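Local coordinates for GDSL-like Lipase/Acylhydrolase family protein (Neisseria meningitidis, PDB 4K7J), which probably removes O-acetyl groups from peptidoglycan, acting as an SGNH-family esterase that works through a catalytic triad, at residues Lys146-Phe152 against Phe199-Pro205; Leu162-Gly166 against Ala183-Thr188; Glu251-Ile257 against Pro302-Val308; Leu295-Gly299 against Cys334-Asn338. All coordinates share one frame; numbering follows the deposited sequence. Where two conformers were deposited one is given.

Interaction 1: residues Lys146-Phe152 against Phe199-Pro205; sequences KQRVSLF and FINIENP
Asn201 N gives its hydrogen to Ser150 O at 2.7 Å, and Ser150 N returns a bond to Asn201 O at 2.9 Å, meeting that oxygen in the carbonyl plane on a lone pair. A second reciprocal pair of hydrogen bonds joins Arg148 and Glu203, where Glu203 N points almost straight at Arg148 O (171° at the hydrogen). These are the hydrogen-bonded pairs of two antiparallel strands, 147-152 and 199-203, whose axes approach to 4.5 Å; Phe152 N adds a last bond to Phe199 O. Between them lie the non-hydrogen-bonded pairs Val149-Ile202 and Leu151-Ile200, whose branched apolar side chains all fall on one face and pack there against Leu187 and Ile189 of strand 187-191.

The other face is polar. Asn201, with CG anti to the backbone N (chi1 -171°), sends ND2 along its own strand to Glu203 OE2 at 3.1 Å; the acceptor lies in the amide plane, but the donor meets the carboxylate from above its plane. Glu203 also forms a salt bridge with Arg55, and Ser150 OG bonds to Asp180. Arg148 stays beyond salt-bridge range of this carboxylate and lays one guanidinium face over Pro205 CA, 3.7 Å from the plane.

Near the strand ends Gln147 bends at chi2 and crosses Ile202 at about a right angle; a water donates to Gln147 OE1 at 2.8 Å and to Ile202 O. Chemically the strand pair is thus two-sided, an aliphatic face suited to a sheet-to-sheet core and a polar face whose buried Glu203 carboxylate probably has its charge offset by Arg55.

Interaction 2: residues Leu162-Gly166 against Ala183-Thr188; sequences LTVNG and AALPLT
The carboxamide of Asn165 is turned into the bend 183-188, its oxygen toward one end and its nitrogen toward the other. OD1 takes the hydrogen of Thr188 N at 2.8 Å in a nearly linear bond (173° at the hydrogen), while ND2 donates to Ala184 O at 3.3 Å, approaching from above that carbonyl's plane, and weakly to Pro186 O. A water accepts from the same ND2 and from Ala184 N. Asparagine suits the place because one short amide offers both an acceptor and a donor to the backbone around cis-Pro186. Asn165 N also bonds to Thr188 O at 2.8 Å, so that Thr188 is gripped through both backbone polar atoms.

Beside the amide, Val164 and Leu187 approach at a slant. Leu187 has CG anti to the backbone N (chi1 -176°), which turns the branch toward Val164, and CD1 comes within 3.4 Å of Val164 CG1, a tight carbon contact; the same methyl of Val164 touches Ala183 CB at 3.9 Å. A second water ties Thr163 OG1, Gly166 N and Thr188 O together.

With Asn165 and Gly166 both at positive phi, the chain reverses from strand 161-164 into 167-170, the tight hairpin turn of an antiparallel sheet, here in the five-stranded sheet that also contains strand 187-191.

Interaction 3: residues Glu251-Ile257 against Pro302-Val308; sequences EAFNNNI and PVRLTEV
Pro302 CG sits over one face of the Phe253 ring, 3.5 Å above its plane and shifted toward the rim near CZ, a CH-pi contact in which the rigid proline ring offers a compact apolar surface. The guanidinium of Arg304 is the second flat group: Ile257 CG2 lies over one of its faces, 3.6 Å from the plane and off-centre, while Asn255 O and the carboxylate of Glu307 occupy the edges. NH1 is shared between two carbonyls. It reaches Asn255 O at 2.9 Å within its own plane, although above the plane of that carbonyl, and Ile257 O at 3.1 Å on a lone pair. On its other side the guanidinium grips Glu307 side-on, NE to OE2 and NH2 to OE1 (2.8 Å), so that bonds on both sides limit its rotation. Bends at chi2 and chi3 (-52° and -56°) fold the arginine back to make this reach possible.

Those two carbonyls belong to a type I turn, Asn254-Ile257, in which Asn254 OD1 accepts from Asn256 N as an Asx turn. Opposite it, a second type I turn, Pro302-Leu305, leads into helix 305-318; the contact therefore joins the loop after helix 249-252 to the start of a later helix in the SGNH hydrolase domain.

Deeper in, the small side chain of Ala252 lets the backbones come close: its CB meets Leu305 CD1 at 3.6 Å, and Val308 CG2 rests against Ala252 CA. A water donates to Ala252 O and Asn255 OD1 and accepts from Arg304 N (2.9 Å), linking both turns.

Interaction 4: residues Leu295-Gly299 against Cys334-Asn338; sequences LGVCG and CSMKN
Lys337, Cys334 and Cys298 supply most of the buried surface, and the two cysteines are joined covalently. Cys298 SG and Cys334 SG lie 2.0 Å apart with a disulfide torsion of -96°, close to the perpendicular setting at which the sulfur lone pairs interfere least. Cys334 holds SG anti to its backbone N (chi1 -174°), directing it across to the loop.

Lys337, three residues after Cys334 and in the first turn of helix 336-341, lays its aliphatic chain beside Val297: bent at chi2, the chain brings CD to 3.4 Å from Val297 O. NZ lies near Val297 N without bonding it, and this buried nitrogen has no partner in the model. A long flexible chain suits a partly exposed site, since its methylenes cover the loop backbone. No direct hydrogen bond crosses the contact; instead a water donates to Cys298 O at 2.8 Å and accepts from Lys337 N at 2.9 Å. The Glu289 carboxylate accepts from the backbone N atoms of Cys334, Ser335 and Met336, fixing the start of segment 334-338.

The arrangement is that of a surface disulfide clamping an irregular loop, 295-299, to the approach of a short helix, 336-341, in the SGNH hydrolase domain.

How the interactions relate
From the N terminus, interaction 1 opens first, at strand 147-155, and closes at strand 195-203. Interaction 2 falls wholly within that span, joining the end of strand 161-164 to the bend before 187-191. The two touch: Gln147 N probably bonds to Ala183 O, tying neighbouring strands of one sheet, whereas Ile202 packs on Leu187 of the other antiparallel sheet and on Leu185 in the bend before it. Interaction 3 opens only later, at helix 249-252; before it closes at 302-308, interaction 4 opens at 295-299, to close later at 334-338, so the two cross. Both lie within the hydrolase domain, the contact centres about 18 Å apart, on the opposite side of the chain's centre from the first pair.

Interaction 1: residues Lys146-Phe152 against Phe199-Pro205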
loop_
_atom_site.group_PDB
_atom_site.type_symbol
_atom_site.label_atom_id
_atom_site.label_comp_id
_atom_site.label_asym_id
_atom_site.label_seq_id
_atom_site.Cartn_x
_atom_site.Cartn_y
_atom_site.Cartn_z
ATOM N N LYS A 146 -14.653 2.941 19.719
ATOM C CA LYS A 146 -15.334 3.095 18.441
ATOM C C LYS A 146 -14.437 3.748 17.389
ATOM O O LYS A 146 -13.998 4.886 17.557
ATOM C CB LYS A 146 -16.620 3.906 18.624
ATOM C CG LYS A 146 -17.573 3.320 19.656
ATOM C CD LYS A 146 -18.790 4.208 19.864
ATOM C CE LYS A 146 -19.704 3.634 20.936
ATOM N NZ LYS A 146 -18.996 3.501 22.242
ATOM N N GLN A 147 -14.168 3.017 16.307
ATOM C CA GLN A 147 -13.357 3.543 15.218
ATOM C C GLN A 147 -14.238 4.164 14.137
ATOM O O GLN A 147 -15.436 3.888 14.045
ATOM C CB GLN A 147 -12.523 2.425 14.585
ATOM C CG GLN A 147 -11.841 1.480 15.562
ATOM C CD GLN A 147 -10.441 1.923 15.956
ATOM O OE1 GLN A 147 -9.699 2.506 15.160
ATOM N NE2 GLN A 147 -10.073 1.640 17.198
ATOM N N ARG A 148 -13.630 5.013 13.324
ATOM C CA ARG A 148 -14.241 5.452 12.088
ATOM C C ARG A 148 -14.043 4.304 11.118
ATOM O O ARG A 148 -12.954 3.735 11.034
ATOM C CB ARG A 148 -13.551 6.704 11.563
ATOM C CG ARG A 148 -13.589 7.869 12.535
ATOM C CD ARG A 148 -12.668 8.992 12.100
ATOM N NE ARG A 148 -12.789 10.140 12.989
ATOM C CZ ARG A 148 -11.876 11.096 13.100
ATOM N NH1 ARG A 148 -10.764 11.034 12.373
ATOM N NH2 ARG A 148 -12.071 12.108 13.941
ATOM N N VAL A 149 -15.107 3.938 10.419
ATOM C CA VAL A 149 -15.051 2.828 9.483
ATOM C C VAL A 149 -15.599 3.265 8.139
ATOM O O VAL A 149 -16.691 3.832 8.054
ATOM C CB VAL A 149 -15.841 1.609 9.997
ATOM C CG1 VAL A 149 -15.806 0.466 8.971
ATOM C CG2 VAL A 149 -15.272 1.154 11.320
ATOM N N SER A 150 -14.820 3.012 7.093
ATOM C CA SER A 150 -15.264 3.217 5.729
ATOM C C SER A 150 -15.016 1.918 4.953
ATOM O O SER A 150 -14.066 1.183 5.257
ATOM C CB SER A 150 -14.496 4.379 5.095
ATOM O OG SER A 150 -14.872 5.624 5.659
ATOM N N LEU A 151 -15.862 1.614 3.971
ATOM C CA LEU A 151 -15.654 0.408 3.169
ATOM C C LEU A 151 -15.874 0.693 1.703
ATOM O O LEU A 151 -16.909 1.254 1.334
ATOM C CB LEU A 151 -16.645 -0.701 3.540
ATOM C CG LEU A 151 -17.107 -1.064 4.945
ATOM C CD1 LEU A 151 -18.018 0.008 5.534
ATOM C CD2 LEU A 151 -17.838 -2.386 4.849
ATOM N N PHE A 152 -14.953 0.263 0.848
ATOM C CA PHE A 152 -15.304 0.199 -0.567
ATOM C C PHE A 152 -16.304 -0.936 -0.731
ATOM O O PHE A 152 -16.091 -2.029 -0.213
ATOM C CB PHE A 152 -14.077 -0.041 -1.452
ATOM C CG PHE A 152 -13.195 1.169 -1.615
ATOM C CD1 PHE A 152 -13.430 2.081 -2.634
ATOM C CD2 PHE A 152 -12.135 1.395 -0.749
ATOM C CE1 PHE A 152 -12.617 3.197 -2.791
ATOM C CE2 PHE A 152 -11.309 2.512 -0.905
ATOM C CZ PHE A 152 -11.559 3.410 -1.933
ATOM N N PHE A 199 -11.225 -2.655 0.031
ATOM C CA PHE A 199 -10.522 -2.426 1.281
ATOM C C PHE A 199 -11.466 -1.731 2.244
ATOM O O PHE A 199 -12.394 -1.033 1.830
ATOM C CB PHE A 199 -9.268 -1.587 1.064
ATOM C CG PHE A 199 -8.080 -2.377 0.573
ATOM C CD1 PHE A 199 -8.025 -2.835 -0.733
ATOM C CD2 PHE A 199 -7.019 -2.653 1.422
ATOM C CE1 PHE A 199 -6.940 -3.569 -1.185
ATOM C CE2 PHE A 199 -5.915 -3.373 0.972
ATOM C CZ PHE A 199 -5.879 -3.829 -0.336
ATOM N N ILE A 200 -11.203 -1.927 3.525
ATOM C CA ILE A 200 -12.015 -1.401 4.606
ATOM C C ILE A 200 -11.120 -0.551 5.498
ATOM O O ILE A 200 -10.105 -1.030 6.002
ATOM C CB ILE A 200 -12.578 -2.547 5.449
ATOM C CG1 ILE A 200 -13.517 -3.417 4.615
ATOM C CG2 ILE A 200 -13.277 -2.012 6.688
ATOM C CD1 ILE A 200 -14.051 -4.609 5.364
ATOM N N ASN A 201 -11.485 0.710 5.680
ATOM C CA ASN A 201 -10.653 1.632 6.445
ATOM C C ASN A 201 -11.112 1.694 7.873
ATOM O O ASN A 201 -12.289 1.918 8.135
ATOM C CB ASN A 201 -10.717 3.040 5.875
ATOM C CG ASN A 201 -9.700 3.966 6.518
ATOM O OD1 ASN A 201 -8.634 3.523 6.943
ATOM N ND2 ASN A 201 -10.031 5.253 6.612
ATOM N N ILE A 202 -10.182 1.505 8.797
ATOM C CA ILE A 202 -10.505 1.513 10.216
ATOM C C ILE A 202 -9.548 2.470 10.936
ATOM O O ILE A 202 -8.361 2.174 11.075
ATOM C CB ILE A 202 -10.418 0.086 10.784
ATOM C CG1 ILE A 202 -11.322 -0.852 9.965
ATOM C CG2 ILE A 202 -10.775 0.053 12.268
ATOM C CD1 ILE A 202 -11.189 -2.315 10.323
ATOM N N GLU A 203 -10.077 3.617 11.368
ATOM C CA GLU A 203 -9.278 4.725 11.896
ATOM C C GLU A 203 -9.685 5.093 13.323
ATOM O O GLU A 203 -10.868 5.100 13.668
ATOM C CB GLU A 203 -9.430 5.976 11.013
ATOM C CG GLU A 203 -8.661 5.949 9.717
ATOM C CD GLU A 203 -8.831 7.219 8.903
ATOM O OE1 GLU A 203 -9.662 8.080 9.280
ATOM O OE2 GLU A 203 -8.130 7.357 7.878
ATOM N N ASN A 204 -8.695 5.417 14.144
ATOM C CA ASN A 204 -8.930 5.869 15.507
ATOM C C ASN A 204 -9.238 7.372 15.491
ATOM O O ASN A 204 -8.483 8.161 14.920
ATOM C CB ASN A 204 -7.713 5.495 16.378
ATOM C CG ASN A 204 -7.459 6.461 17.530
ATOM O OD1 ASN A 204 -8.382 6.996 18.159
ATOM N ND2 ASN A 204 -6.179 6.667 17.830
ATOM N N PRO A 205 -10.369 7.766 16.099
ATOM C CA PRO A 205 -10.873 9.149 16.131
ATOM C C PRO A 205 -9.910 10.166 16.761
ATOM O O PRO A 205 -10.006 11.356 16.455
ATOM C CB PRO A 205 -12.140 9.037 16.986
ATOM C CG PRO A 205 -11.944 7.788 17.800
ATOM C CD PRO A 205 -11.225 6.854 16.879
HETATM O O HOH W 1 -7.741 0.959 13.907
#

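Interaction 2: residues Leu162-Gly166 against Ala183-Thr188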
loop_
_atom_site.group_PDB
_atom_site.type_symbol
_atom_site.label_atom_id
_atom_site.label_comp_id
_atom_site.label_asym_id
_atom_site.label_seq_id
_atom_site.Cartn_x
_atom_site.Cartn_y
_atom_site.Cartn_z
ATOM N N LEU A 162 -26.295 -3.547 4.435
ATOM C CA LEU A 162 -25.559 -4.543 5.201
ATOM C C LEU A 162 -25.520 -4.010 6.618
ATOM O O LEU A 162 -25.992 -2.895 6.874
ATOM C CB LEU A 162 -24.136 -4.792 4.636
ATOM C CG LEU A 162 -23.223 -3.625 4.247
ATOM C CD1 LEU A 162 -22.685 -2.887 5.465
ATOM C CD2 LEU A 162 -22.062 -4.126 3.349
ATOM N N THR A 163 -24.972 -4.786 7.546
ATOM C CA THR A 163 -24.856 -4.294 8.905
ATOM C C THR A 163 -23.414 -4.327 9.354
ATOM O O THR A 163 -22.678 -5.246 9.025
ATOM C CB THR A 163 -25.710 -5.098 9.911
ATOM O OG1 THR A 163 -25.173 -6.417 10.045
ATOM C CG2 THR A 163 -27.183 -5.173 9.469
ATOM N N VAL A 164 -23.028 -3.316 10.122
ATOM C CA VAL A 164 -21.701 -3.233 10.714
ATOM C C VAL A 164 -21.895 -3.144 12.224
ATOM O O VAL A 164 -22.481 -2.174 12.711
ATOM C CB VAL A 164 -20.979 -1.975 10.223
ATOM C CG1 VAL A 164 -19.629 -1.854 10.879
ATOM C CG2 VAL A 164 -20.840 -1.988 8.700
ATOM N N ASN A 165 -21.415 -4.153 12.958
ATOM C CA ASN A 165 -21.753 -4.332 14.379
ATOM C C ASN A 165 -23.236 -4.100 14.687
ATOM O O ASN A 165 -23.578 -3.419 15.646
ATOM C CB ASN A 165 -20.890 -3.445 15.285
ATOM C CG ASN A 165 -19.454 -3.938 15.387
ATOM O OD1 ASN A 165 -19.050 -4.843 14.668
ATOM N ND2 ASN A 165 -18.673 -3.322 16.267
ATOM N N GLY A 166 -24.113 -4.660 13.867
ATOM C CA GLY A 166 -25.540 -4.544 14.104
ATOM C C GLY A 166 -26.213 -3.304 13.530
ATOM O O GLY A 166 -27.435 -3.262 13.411
ATOM N N ALA A 183 -17.907 2.136 14.237
ATOM C CA ALA A 183 -18.018 0.930 15.047
ATOM C C ALA A 183 -16.706 0.682 15.766
ATOM O O ALA A 183 -15.707 1.340 15.488
ATOM C CB ALA A 183 -18.369 -0.267 14.170
ATOM N N ALA A 184 -16.703 -0.281 16.677
ATOM C CA ALA A 184 -15.486 -0.645 17.378
ATOM C C ALA A 184 -14.923 -1.945 16.814
ATOM O O ALA A 184 -15.527 -2.571 15.941
ATOM C CB ALA A 184 -15.752 -0.777 18.876
ATOM N N LEU A 185 -13.751 -2.333 17.302
ATOM C CA LEU A 185 -13.190 -3.642 17.000
ATOM C C LEU A 185 -13.386 -4.537 18.226
ATOM O O LEU A 185 -13.274 -4.060 19.350
ATOM C CB LEU A 185 -11.710 -3.513 16.628
ATOM C CG LEU A 185 -11.447 -2.936 15.226
ATOM C CD1 LEU A 185 -10.067 -2.330 15.117
ATOM C CD2 LEU A 185 -11.603 -4.023 14.180
ATOM N N PRO A 186 -13.697 -5.833 18.024
ATOM C CA PRO A 186 -13.876 -6.555 16.758
ATOM C C PRO A 186 -15.049 -6.041 15.938
ATOM O O PRO A 186 -16.054 -5.601 16.486
ATOM C CB PRO A 186 -14.152 -7.997 17.204
ATOM C CG PRO A 186 -13.595 -8.086 18.583
ATOM C CD PRO A 186 -13.826 -6.733 19.184
ATOM N N LEU A 187 -14.898 -6.099 14.623
ATOM C CA LEU A 187 -15.845 -5.517 13.700
ATOM C C LEU A 187 -16.513 -6.655 12.955
ATOM O O LEU A 187 -15.833 -7.432 12.302
ATOM C CB LEU A 187 -15.089 -4.646 12.694
ATOM C CG LEU A 187 -15.873 -3.847 11.667
ATOM C CD1 LEU A 187 -16.759 -2.912 12.421
ATOM C CD2 LEU A 187 -14.925 -3.049 10.779
ATOM N N THR A 188 -17.835 -6.748 13.044
ATOM C CA THR A 188 -18.569 -7.820 12.370
ATOM C C THR A 188 -19.515 -7.247 11.328
ATOM O O THR A 188 -20.340 -6.399 11.630
ATOM C CB THR A 188 -19.335 -8.692 13.374
ATOM O OG1 THR A 188 -18.393 -9.346 14.229
ATOM C CG2 THR A 188 -20.164 -9.753 12.654
HETATM O O HOH W 2 -23.254 -6.692 11.963
HETATM O O HOH W 3 -19.678 -0.901 17.646
#

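Interaction 3: residues Glu251-Ile257 against Pro302-Val308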
loop_
_atom_site.group_PDB
_atom_site.type_symbol
_atom_site.label_atom_id
_atom_site.label_comp_id
_atom_site.label_asym_id
_atom_site.label_seq_id
_atom_site.Cartn_x
_atom_site.Cartn_y
_atom_site.Cartn_z
ATOM N N GLU A 251 8.786 -5.749 -13.099
ATOM C CA GLU A 251 9.125 -5.096 -14.363
ATOM C C GLU A 251 10.524 -5.565 -14.777
ATOM O O GLU A 251 10.763 -5.887 -15.937
ATOM C CB GLU A 251 9.110 -3.562 -14.222
ATOM C CG GLU A 251 7.727 -2.920 -14.087
ATOM C CD GLU A 251 7.218 -2.862 -12.650
ATOM O OE1 GLU A 251 7.710 -3.654 -11.827
ATOM O OE2 GLU A 251 6.331 -2.020 -12.344
ATOM N N ALA A 252 11.431 -5.630 -13.806
ATOM C CA ALA A 252 12.826 -6.000 -14.072
ATOM C C ALA A 252 12.988 -7.394 -14.656
ATOM O O ALA A 252 13.974 -7.668 -15.337
ATOM C CB ALA A 252 13.655 -5.880 -12.814
ATOM N N PHE A 253 12.037 -8.286 -14.384
ATOM C CA PHE A 253 12.157 -9.662 -14.883
ATOM C C PHE A 253 11.509 -9.864 -16.245
ATOM O O PHE A 253 11.520 -10.973 -16.783
ATOM C CB PHE A 253 11.633 -10.676 -13.864
ATOM C CG PHE A 253 12.628 -11.009 -12.804
ATOM C CD1 PHE A 253 13.574 -12.001 -13.013
ATOM C CD2 PHE A 253 12.653 -10.306 -11.615
ATOM C CE1 PHE A 253 14.510 -12.300 -12.044
ATOM C CE2 PHE A 253 13.582 -10.604 -10.639
ATOM C CZ PHE A 253 14.515 -11.606 -10.856
ATOM N N ASN A 254 10.961 -8.788 -16.804
ATOM C CA ASN A 254 10.465 -8.815 -18.176
ATOM C C ASN A 254 11.607 -8.467 -19.130
ATOM O O ASN A 254 11.913 -7.293 -19.329
ATOM C CB ASN A 254 9.297 -7.835 -18.360
ATOM C CG ASN A 254 8.702 -7.887 -19.767
ATOM O OD1 ASN A 254 9.239 -8.547 -20.664
ATOM N ND2 ASN A 254 7.599 -7.178 -19.968
ATOM N N ASN A 255 12.242 -9.483 -19.713
ATOM C CA ASN A 255 13.374 -9.251 -20.607
ATOM C C ASN A 255 13.012 -8.324 -21.784
ATOM O O ASN A 255 13.867 -7.652 -22.344
ATOM C CB ASN A 255 13.942 -10.580 -21.135
ATOM C CG ASN A 255 14.602 -11.431 -20.045
ATOM O OD1 ASN A 255 15.017 -10.935 -18.990
ATOM N ND2 ASN A 255 14.719 -12.728 -20.316
ATOM N N ASN A 256 11.735 -8.272 -22.138
ATOM C CA ASN A 256 11.328 -7.521 -23.317
ATOM C C ASN A 256 10.603 -6.211 -23.005
ATOM O O ASN A 256 9.953 -5.637 -23.871
ATOM C CB ASN A 256 10.491 -8.410 -24.242
ATOM C CG ASN A 256 11.147 -9.768 -24.494
ATOM O OD1 ASN A 256 10.502 -10.818 -24.401
ATOM N ND2 ASN A 256 12.435 -9.748 -24.799
ATOM N N ILE A 257 10.736 -5.730 -21.774
ATOM C CA ILE A 257 10.086 -4.489 -21.375
ATOM C C ILE A 257 10.552 -3.302 -22.241
ATOM O O ILE A 257 11.712 -3.217 -22.640
ATOM C CB ILE A 257 10.313 -4.201 -19.867
ATOM C CG1 ILE A 257 9.375 -3.095 -19.371
ATOM C CG2 ILE A 257 11.770 -3.877 -19.601
ATOM C CD1 ILE A 257 9.349 -2.944 -17.860
ATOM N N PRO A 302 19.129 -9.558 -13.142
ATOM C CA PRO A 302 18.349 -9.665 -14.378
ATOM C C PRO A 302 18.797 -8.577 -15.338
ATOM O O PRO A 302 19.179 -7.484 -14.904
ATOM C CB PRO A 302 16.910 -9.401 -13.916
ATOM C CG PRO A 302 16.928 -9.611 -12.434
ATOM C CD PRO A 302 18.290 -9.192 -11.993
ATOM N N VAL A 303 18.737 -8.881 -16.627
ATOM C CA VAL A 303 19.243 -8.010 -17.679
ATOM C C VAL A 303 18.589 -6.620 -17.727
ATOM O O VAL A 303 19.220 -5.649 -18.138
ATOM C CB VAL A 303 19.119 -8.725 -19.056
ATOM C CG1 VAL A 303 19.612 -7.847 -20.198
ATOM C CG2 VAL A 303 19.899 -10.031 -19.026
ATOM N N ARG A 304 17.337 -6.510 -17.291
ATOM C CA ARG A 304 16.653 -5.216 -17.378
ATOM C C ARG A 304 16.543 -4.467 -16.049
ATOM O O ARG A 304 15.898 -3.416 -15.983
ATOM C CB ARG A 304 15.262 -5.385 -17.997
ATOM C CG ARG A 304 15.237 -6.266 -19.251
ATOM C CD ARG A 304 16.275 -5.800 -20.289
ATOM N NE ARG A 304 16.088 -4.396 -20.642
ATOM C CZ ARG A 304 15.166 -3.962 -21.495
ATOM N NH1 ARG A 304 14.354 -4.824 -22.084
ATOM N NH2 ARG A 304 15.053 -2.666 -21.756
ATOM N N LEU A 305 17.157 -5.000 -14.992
ATOM C CA LEU A 305 16.986 -4.427 -13.661
ATOM C C LEU A 305 17.533 -3.013 -13.578
ATOM O O LEU A 305 16.864 -2.108 -13.076
ATOM C CB LEU A 305 17.640 -5.299 -12.588
ATOM C CG LEU A 305 17.623 -4.734 -11.171
ATOM C CD1 LEU A 305 16.166 -4.478 -10.696
ATOM C CD2 LEU A 305 18.335 -5.673 -10.212
ATOM N N THR A 306 18.757 -2.828 -14.060
ATOM C CA THR A 306 19.404 -1.519 -13.989
ATOM C C THR A 306 18.590 -0.469 -14.736
ATOM O O THR A 306 18.351 0.620 -14.219
ATOM C CB THR A 306 20.872 -1.585 -14.510
ATOM O OG1 THR A 306 21.653 -2.377 -13.609
ATOM C CG2 THR A 306 21.502 -0.186 -14.627
ATOM N N GLU A 307 18.121 -0.804 -15.931
ATOM C CA GLU A 307 17.335 0.153 -16.709
ATOM C C GLU A 307 16.023 0.529 -16.014
ATOM O O GLU A 307 15.595 1.695 -16.048
ATOM C CB GLU A 307 17.040 -0.405 -18.094
ATOM C CG GLU A 307 18.269 -0.613 -18.952
ATOM C CD GLU A 307 18.002 -1.632 -20.023
ATOM O OE1 GLU A 307 17.349 -1.277 -21.028
ATOM O OE2 GLU A 307 18.414 -2.796 -19.830
ATOM N N VAL A 308 15.390 -0.458 -15.380
ATOM C CA VAL A 308 14.165 -0.209 -14.624
ATOM C C VAL A 308 14.408 0.718 -13.432
ATOM O O VAL A 308 13.676 1.684 -13.244
ATOM C CB VAL A 308 13.501 -1.524 -14.162
ATOM C CG1 VAL A 308 12.386 -1.253 -13.125
ATOM C CG2 VAL A 308 12.957 -2.278 -15.354
HETATM O O HOH W 4 15.627 -8.913 -17.276
HETATM O O HOH W 5 17.654 -11.603 -17.134
#

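Interaction 4: residues Leu295-Gly299 against Cys334-Asn338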
loop_
_atom_site.group_PDB
_atom_site.type_symbol
_atom_site.label_atom_id
_atom_site.label_comp_id
_atom_site.label_asym_id
_atom_site.label_seq_id
_atom_site.Cartn_x
_atom_site.Cartn_y
_atom_site.Cartn_z
ATOM N N LEU A 295 24.387 -17.484 -7.996
ATOM C CA LEU A 295 25.731 -18.053 -8.050
ATOM C C LEU A 295 26.844 -17.011 -8.110
ATOM O O LEU A 295 26.777 -16.055 -8.882
ATOM C CB LEU A 295 25.870 -18.983 -9.257
ATOM C CG LEU A 295 25.262 -20.385 -9.195
ATOM C CD1 LEU A 295 25.360 -21.051 -10.560
ATOM C CD2 LEU A 295 25.960 -21.232 -8.135
ATOM N N GLY A 296 27.864 -17.209 -7.281
ATOM C CA GLY A 296 29.152 -16.574 -7.485
ATOM C C GLY A 296 29.371 -15.173 -6.963
ATOM O O GLY A 296 29.566 -14.247 -7.751
ATOM N N VAL A 297 29.342 -15.016 -5.641
ATOM C CA VAL A 297 29.756 -13.769 -4.976
ATOM C C VAL A 297 28.875 -12.544 -5.247
ATOM O O VAL A 297 28.541 -11.799 -4.323
ATOM C CB VAL A 297 31.241 -13.421 -5.282
ATOM C CG1 VAL A 297 31.569 -11.988 -4.880
ATOM C CG2 VAL A 297 32.170 -14.402 -4.584
ATOM N N CYS A 298 28.494 -12.343 -6.506
ATOM C CA CYS A 298 27.805 -11.121 -6.907
ATOM C C CYS A 298 26.531 -11.357 -7.682
ATOM O O CYS A 298 25.430 -11.138 -7.173
ATOM C CB CYS A 298 28.723 -10.282 -7.784
ATOM S SG CYS A 298 29.464 -8.932 -6.911
ATOM N N GLY A 299 26.715 -11.771 -8.936
ATOM C CA GLY A 299 25.645 -11.901 -9.906
ATOM C C GLY A 299 24.692 -13.029 -9.594
ATOM O O GLY A 299 24.821 -13.692 -8.566
ATOM N N CYS A 334 25.599 -5.440 -6.015
ATOM C CA CYS A 334 26.277 -6.600 -5.441
ATOM C C CYS A 334 26.055 -6.697 -3.929
ATOM O O CYS A 334 26.982 -6.964 -3.162
ATOM C CB CYS A 334 27.780 -6.567 -5.774
ATOM S SG CYS A 334 28.711 -8.041 -5.252
ATOM N N SER A 335 24.821 -6.474 -3.493
ATOM C CA SER A 335 24.513 -6.569 -2.066
ATOM C C SER A 335 23.535 -7.703 -1.756
ATOM O O SER A 335 23.507 -8.200 -0.638
ATOM C CB SER A 335 23.938 -5.251 -1.560
ATOM O OG SER A 335 22.731 -4.960 -2.242
ATOM N N MET A 336 22.742 -8.117 -2.741
ATOM C CA MET A 336 21.710 -9.116 -2.487
ATOM C C MET A 336 22.279 -10.463 -2.059
ATOM O O MET A 336 21.721 -11.110 -1.166
ATOM C CB MET A 336 20.745 -9.276 -3.675
ATOM C CG MET A 336 19.799 -10.488 -3.574
ATOM S SD MET A 336 18.755 -10.479 -2.089
ATOM C CE MET A 336 17.247 -9.692 -2.664
ATOM N N LYS A 337 23.379 -10.892 -2.674
ATOM C CA LYS A 337 23.943 -12.189 -2.296
ATOM C C LYS A 337 24.401 -12.169 -0.840
ATOM O O LYS A 337 24.202 -13.130 -0.105
ATOM C CB LYS A 337 25.078 -12.634 -3.223
ATOM C CG LYS A 337 25.356 -14.143 -3.138
ATOM C CD LYS A 337 26.850 -14.428 -3.034
ATOM C CE LYS A 337 27.151 -15.845 -2.521
ATOM N NZ LYS A 337 28.607 -16.029 -2.152
ATOM N N ASN A 338 24.987 -11.057 -0.417
ATOM C CA ASN A 338 25.390 -10.910 0.972
ATOM C C ASN A 338 24.180 -10.972 1.906
ATOM O O ASN A 338 24.213 -11.649 2.934
ATOM C CB ASN A 338 26.146 -9.599 1.174
ATOM C CG ASN A 338 26.968 -9.596 2.441
ATOM O OD1 ASN A 338 27.536 -10.623 2.827
ATOM N ND2 ASN A 338 27.031 -8.445 3.111
HETATM O O HOH W 6 24.501 -9.677 -5.034
#